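Local coordinates for protein peptidase M3B, oligoendopeptidase F (Enterococcus faecium, PDB 2QR4) that probably hydrolyses peptide bonds within oligopeptides, as expected of a zinc-dependent metalloendopeptidase of family M3, at residues Glu18-Ser22 with Phe42-Val46; Val46-Glu51 with Leu80-Ser85. One frame throughout, in Å; residues are numbered along the deposited sequence.

Interaction 1 (Glu18-Ser22 with Phe42-Val46); sequences ELKQS and FVLRV
The chain leaving helix 4-18 keeps helical phi/psi angles through L19-Q21 and turns tightly, with Q21 N hydrogen-bonded to E18 O (2.9 Å) and S22 N to L19 O (3.0 Å). It lies beside a regular turn of helix 33-63 in antiparallel register: CA of L19 is 7.3 Å from CA of V46, and CA of S22 is 7.7 Å from CA of F42. F42 (chi1 t, chi2 83°) drives its ring into the turn. E18 O lies at the ring edge, 3.5 Å from F42 CE1, Q21 O lies over one face, and S22 N is 3.5 Å from F42 CZ. One helical turn on, L19 CD1 packs on V46 CG1 at 3.6 Å. The extended E18 (chi1 and chi2 t) passes V46 to form a salt bridge, E18 OE2 to R45 NH1 at 2.5 Å, although the position of OE2 is less certain. S22 OG hydrogen-bonds to A87 O. The whole is antiparallel packing of the turn after helix 4-18 on helix 33-63, in the all-helical N-terminal region.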
loop_
_atom_site.group_PDB
_atom_site.type_symbol
_atom_site.label_atom_id
_atom_site.label_comp_id
_atom_site.label_asym_id
_atom_site.label_seq_id
_atom_site.Cartn_x
_atom_site.Cartn_y
_atom_site.Cartn_z
ATOM N N GLU A 18 3.721 13.051 -28.305
ATOM C CA GLU A 18 3.815 11.948 -29.250
ATOM C C GLU A 18 2.636 11.012 -29.025
ATOM O O GLU A 18 2.085 10.427 -29.959
ATOM C CB GLU A 18 5.122 11.178 -29.059
ATOM C CG GLU A 18 5.490 10.297 -30.236
ATOM C CD GLU A 18 6.734 9.452 -29.993
ATOM O OE1 GLU A 18 7.325 9.542 -28.897
ATOM O OE2 GLU A 18 7.117 8.691 -30.909
ATOM N N LEU A 19 2.250 10.898 -27.763
ATOM C CA LEU A 19 1.220 9.978 -27.332
ATOM C C LEU A 19 -0.118 10.228 -28.007
ATOM O O LEU A 19 -0.935 9.321 -28.122
ATOM C CB LEU A 19 1.048 10.113 -25.831
ATOM C CG LEU A 19 0.534 8.895 -25.113
ATOM C CD1 LEU A 19 1.443 7.738 -25.432
ATOM C CD2 LEU A 19 0.508 9.195 -23.636
ATOM N N LYS A 20 -0.338 11.462 -28.442
ATOM C CA LYS A 20 -1.585 11.837 -29.091
ATOM C C LYS A 20 -1.758 11.087 -30.404
ATOM O O LYS A 20 -2.881 10.864 -30.856
ATOM C CB LYS A 20 -1.650 13.356 -29.304
ATOM C CG LYS A 20 -1.780 14.135 -27.994
ATOM C CD LYS A 20 -1.427 15.610 -28.152
ATOM C CE LYS A 20 -1.510 16.338 -26.802
ATOM N NZ LYS A 20 -0.895 17.696 -26.844
ATOM N N GLN A 21 -0.644 10.679 -30.998
ATOM C CA GLN A 21 -0.671 9.939 -32.256
ATOM C C GLN A 21 -1.146 8.494 -32.067
ATOM O O GLN A 21 -1.335 7.761 -33.036
ATOM C CB GLN A 21 0.703 9.987 -32.929
ATOM C CG GLN A 21 1.088 11.389 -33.405
ATOM C CD GLN A 21 2.551 11.721 -33.157
ATOM O OE1 GLN A 21 3.449 10.970 -33.546
ATOM N NE2 GLN A 21 2.798 12.856 -32.505
ATOM N N SER A 22 -1.339 8.091 -30.815
ATOM C CA SER A 22 -1.878 6.766 -30.508
ATOM C C SER A 22 -3.246 6.561 -31.133
ATOM O O SER A 22 -3.536 5.506 -31.685
ATOM C CB SER A 22 -2.002 6.577 -29.004
ATOM O OG SER A 22 -2.275 5.229 -28.696
ATOM N N PHE A 42 5.216 2.485 -33.573
ATOM C CA PHE A 42 4.780 3.549 -32.704
ATOM C C PHE A 42 4.764 3.110 -31.245
ATOM O O PHE A 42 5.385 3.769 -30.406
ATOM C CB PHE A 42 3.403 4.098 -33.096
ATOM C CG PHE A 42 2.810 5.006 -32.047
ATOM C CD1 PHE A 42 3.166 6.347 -31.994
ATOM C CD2 PHE A 42 1.931 4.508 -31.088
ATOM C CE1 PHE A 42 2.644 7.190 -31.016
ATOM C CE2 PHE A 42 1.393 5.348 -30.091
ATOM C CZ PHE A 42 1.753 6.684 -30.051
ATOM N N VAL A 43 4.067 2.017 -30.919
ATOM C CA VAL A 43 3.898 1.735 -29.496
ATOM C C VAL A 43 5.192 1.283 -28.839
ATOM O O VAL A 43 5.434 1.593 -27.687
ATOM C CB VAL A 43 2.701 0.789 -29.106
ATOM C CG1 VAL A 43 1.539 0.880 -30.081
ATOM C CG2 VAL A 43 3.165 -0.621 -28.917
ATOM N N LEU A 44 6.031 0.562 -29.566
ATOM C CA LEU A 44 7.281 0.110 -28.985
ATOM C C LEU A 44 8.179 1.304 -28.702
ATOM O O LEU A 44 8.875 1.350 -27.701
ATOM C CB LEU A 44 7.976 -0.900 -29.907
ATOM C CG LEU A 44 7.960 -2.360 -29.424
ATOM C CD1 LEU A 44 6.859 -2.651 -28.410
ATOM C CD2 LEU A 44 7.881 -3.320 -30.595
ATOM N N ARG A 45 8.142 2.281 -29.593
ATOM C CA ARG A 45 9.001 3.428 -29.485
ATOM C C ARG A 45 8.580 4.276 -28.291
ATOM O O ARG A 45 9.422 4.726 -27.513
ATOM C CB ARG A 45 8.921 4.234 -30.783
ATOM C CG ARG A 45 9.643 5.542 -30.769
ATOM C CD ARG A 45 8.858 6.572 -31.574
ATOM N NE ARG A 45 8.495 6.110 -32.912
ATOM C CZ ARG A 45 7.424 6.527 -33.584
ATOM N NH1 ARG A 45 6.594 7.411 -33.028
ATOM N NH2 ARG A 45 7.174 6.056 -34.808
ATOM N N VAL A 46 7.275 4.486 -28.143
ATOM C CA VAL A 46 6.770 5.317 -27.056
ATOM C C VAL A 46 6.945 4.584 -25.742
ATOM O O VAL A 46 7.401 5.155 -24.749
ATOM C CB VAL A 46 5.287 5.696 -27.267
ATOM C CG1 VAL A 46 4.725 6.293 -26.044
ATOM C CG2 VAL A 46 5.185 6.710 -28.366
#

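Interaction 2 (Val46-Glu51 with Leu80-Ser85)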
loop_
_atom_site.group_PDB
_atom_site.type_symbol
_atom_site.label_atom_id
_atom_site.label_comp_id
_atom_site.label_asym_id
_atom_site.label_seq_id
_atom_site.Cartn_x
_atom_site.Cartn_y
_atom_site.Cartn_z
ATOM N N VAL A 46 7.275 4.486 -28.143
ATOM C CA VAL A 46 6.770 5.317 -27.056
ATOM C C VAL A 46 6.945 4.584 -25.742
ATOM O O VAL A 46 7.401 5.155 -24.749
ATOM C CB VAL A 46 5.287 5.696 -27.267
ATOM C CG1 VAL A 46 4.725 6.293 -26.044
ATOM C CG2 VAL A 46 5.185 6.710 -28.366
ATOM N N TYR A 47 6.608 3.302 -25.757
ATOM C CA TYR A 47 6.583 2.507 -24.545
ATOM C C TYR A 47 7.986 2.372 -23.973
ATOM O O TYR A 47 8.208 2.622 -22.788
ATOM C CB TYR A 47 5.940 1.143 -24.817
ATOM C CG TYR A 47 5.729 0.291 -23.600
ATOM C CD1 TYR A 47 4.576 0.408 -22.829
ATOM C CD2 TYR A 47 6.680 -0.645 -23.221
ATOM C CE1 TYR A 47 4.380 -0.392 -21.707
ATOM C CE2 TYR A 47 6.504 -1.434 -22.112
ATOM C CZ TYR A 47 5.356 -1.309 -21.354
ATOM O OH TYR A 47 5.202 -2.118 -20.250
ATOM N N ARG A 48 8.942 2.023 -24.824
ATOM C CA ARG A 48 10.309 1.857 -24.362
ATOM C C ARG A 48 10.984 3.140 -23.904
ATOM O O ARG A 48 11.777 3.118 -22.965
ATOM C CB ARG A 48 11.147 1.109 -25.397
ATOM C CG ARG A 48 10.698 -0.363 -25.520
ATOM C CD ARG A 48 11.642 -1.209 -26.360
ATOM N NE ARG A 48 11.075 -2.518 -26.690
ATOM C CZ ARG A 48 11.645 -3.386 -27.523
ATOM N NH1 ARG A 48 12.793 -3.076 -28.110
ATOM N NH2 ARG A 48 11.071 -4.558 -27.776
ATOM N N GLN A 49 10.679 4.263 -24.542
ATOM C CA GLN A 49 11.232 5.536 -24.078
ATOM C C GLN A 49 10.723 5.907 -22.687
ATOM O O GLN A 49 11.403 6.595 -21.930
ATOM C CB GLN A 49 10.907 6.659 -25.049
ATOM C CG GLN A 49 11.880 6.734 -26.208
ATOM C CD GLN A 49 11.259 7.341 -27.457
ATOM O OE1 GLN A 49 10.351 8.189 -27.385
ATOM N NE2 GLN A 49 11.751 6.906 -28.620
ATOM N N THR A 50 9.517 5.451 -22.363
ATOM C CA THR A 50 8.913 5.737 -21.081
ATOM C C THR A 50 9.447 4.789 -20.015
ATOM O O THR A 50 9.608 5.174 -18.857
ATOM C CB THR A 50 7.389 5.623 -21.174
ATOM O OG1 THR A 50 6.921 6.538 -22.174
ATOM C CG2 THR A 50 6.754 5.969 -19.858
ATOM N N GLU A 51 9.731 3.557 -20.419
ATOM C CA GLU A 51 10.257 2.554 -19.516
ATOM C C GLU A 51 11.628 3.005 -19.008
ATOM O O GLU A 51 11.923 2.899 -17.814
ATOM C CB GLU A 51 10.345 1.203 -20.226
ATOM C CG GLU A 51 10.641 0.013 -19.323
ATOM C CD GLU A 51 9.910 -1.252 -19.765
ATOM O OE1 GLU A 51 9.534 -1.353 -20.955
ATOM O OE2 GLU A 51 9.699 -2.143 -18.917
ATOM N N LEU A 80 3.472 9.184 -15.659
ATOM C CA LEU A 80 3.743 9.153 -17.103
ATOM C C LEU A 80 3.660 7.721 -17.603
ATOM O O LEU A 80 3.047 7.457 -18.629
ATOM C CB LEU A 80 5.154 9.668 -17.394
ATOM C CG LEU A 80 5.524 10.476 -18.650
ATOM C CD1 LEU A 80 6.864 10.012 -19.138
ATOM C CD2 LEU A 80 4.499 10.399 -19.760
ATOM N N PHE A 81 4.282 6.802 -16.866
ATOM C CA PHE A 81 4.317 5.394 -17.259
ATOM C C PHE A 81 2.915 4.799 -17.353
ATOM O O PHE A 81 2.561 4.193 -18.365
ATOM C CB PHE A 81 5.163 4.580 -16.288
ATOM C CG PHE A 81 5.564 3.240 -16.820
ATOM C CD1 PHE A 81 6.130 3.120 -18.084
ATOM C CD2 PHE A 81 5.382 2.099 -16.063
ATOM C CE1 PHE A 81 6.506 1.879 -18.583
ATOM C CE2 PHE A 81 5.762 0.852 -16.554
ATOM C CZ PHE A 81 6.327 0.742 -17.810
ATOM N N SER A 82 2.116 4.981 -16.307
ATOM C CA SER A 82 0.727 4.508 -16.340
ATOM C C SER A 82 -0.077 5.197 -17.434
ATOM O O SER A 82 -0.884 4.561 -18.097
ATOM C CB SER A 82 0.028 4.647 -14.976
ATOM O OG SER A 82 0.248 5.922 -14.411
ATOM N N LYS A 83 0.170 6.482 -17.650
ATOM C CA LYS A 83 -0.547 7.193 -18.686
ATOM C C LYS A 83 -0.225 6.594 -20.063
ATOM O O LYS A 83 -1.128 6.351 -20.870
ATOM C CB LYS A 83 -0.217 8.681 -18.666
ATOM C CG LYS A 83 -0.990 9.453 -19.725
ATOM C CD LYS A 83 -0.860 10.961 -19.580
ATOM C CE LYS A 83 0.387 11.485 -20.273
ATOM N NZ LYS A 83 0.489 12.963 -20.165
ATOM N N VAL A 84 1.060 6.346 -20.310
ATOM C CA VAL A 84 1.524 5.736 -21.551
ATOM C C VAL A 84 1.036 4.291 -21.700
ATOM O O VAL A 84 0.530 3.906 -22.750
ATOM C CB VAL A 84 3.076 5.780 -21.647
ATOM C CG1 VAL A 84 3.572 4.864 -22.748
ATOM C CG2 VAL A 84 3.547 7.198 -21.896
ATOM N N SER A 85 1.193 3.498 -20.647
ATOM C CA SER A 85 0.749 2.110 -20.649
ATOM C C SER A 85 -0.731 2.035 -20.932
ATOM O O SER A 85 -1.180 1.197 -21.708
ATOM C CB SER A 85 1.030 1.449 -19.304
ATOM O OG SER A 85 2.420 1.301 -19.101
#
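T50, F81 and V84 give up the most surface where helices 33-63 and 68-87 run side by side. The short axes of 46-51 and 80-85 approach to 9.7 Å, with N-to-C directions 166° apart, so the helices are nearly antiparallel. T50 has the closest partner on the other helix: its CA is 6.0 Å from that of F81. The methyl T50 CG2 meets the edge of the F81 ring, 3.4 Å from F81 CD1, and is also 4.1 Å from L80 CD1. The hydroxyl T50 OG1 turns back to its own helix and donates a hydrogen bond to V46 O (3.0 Å), which satisfies a polar group in an apolar interface while T50 OG1 still rests 3.4 Å from V84 CG2. F81 (chi1 t) extends along the flank of helix 33-63. F81 CE1 is 3.9 Å from E51 CA, and the F81 ring lies obliquely beside that of Y47, with centroids 5.7 Å apart and planes at 44°. V84 points across the interface one turn further along; V84 CG1 touches V46 CG1 at 3.8 Å and lies 4.2 Å from Y47 CA. S85 OG donates a hydrogen bond to F81 O (3.0 Å) and borders the tyrosine at 3.7 Å from Y47 CE1. No hydrogen bond crosses between 46-51 and 80-85; side-chain packing makes this contact. Further along helix 33-63, Y54 stacks on F81. Helix 4-18 and the loop after it cover another side: E18 and L19 touch V46, L19 also reaches V84, and Y12 meets L80, making this a three-helix arrangement.

From the N terminus, helix 4-18 runs into the turn at 18-22, and interaction 1 closes the mostly helical connection that brings the chain back as helix 33-63. The same helix then continues into interaction 2, whose second partner arrives after 28 intervening residues and the reversal into helix 68-87. The two closures therefore follow in series along the chain, meeting at V46, which faces both partners. Their centres are only about 9 Å apart, and they touch directly: L19 CD2 lies 4.0 Å from V84 CG2 and 4.1 Å from K83 CE. Helix 33-63 is thus joined to the turn at 18-22 and to helix 68-87, uniting three long helices of the N-terminal region.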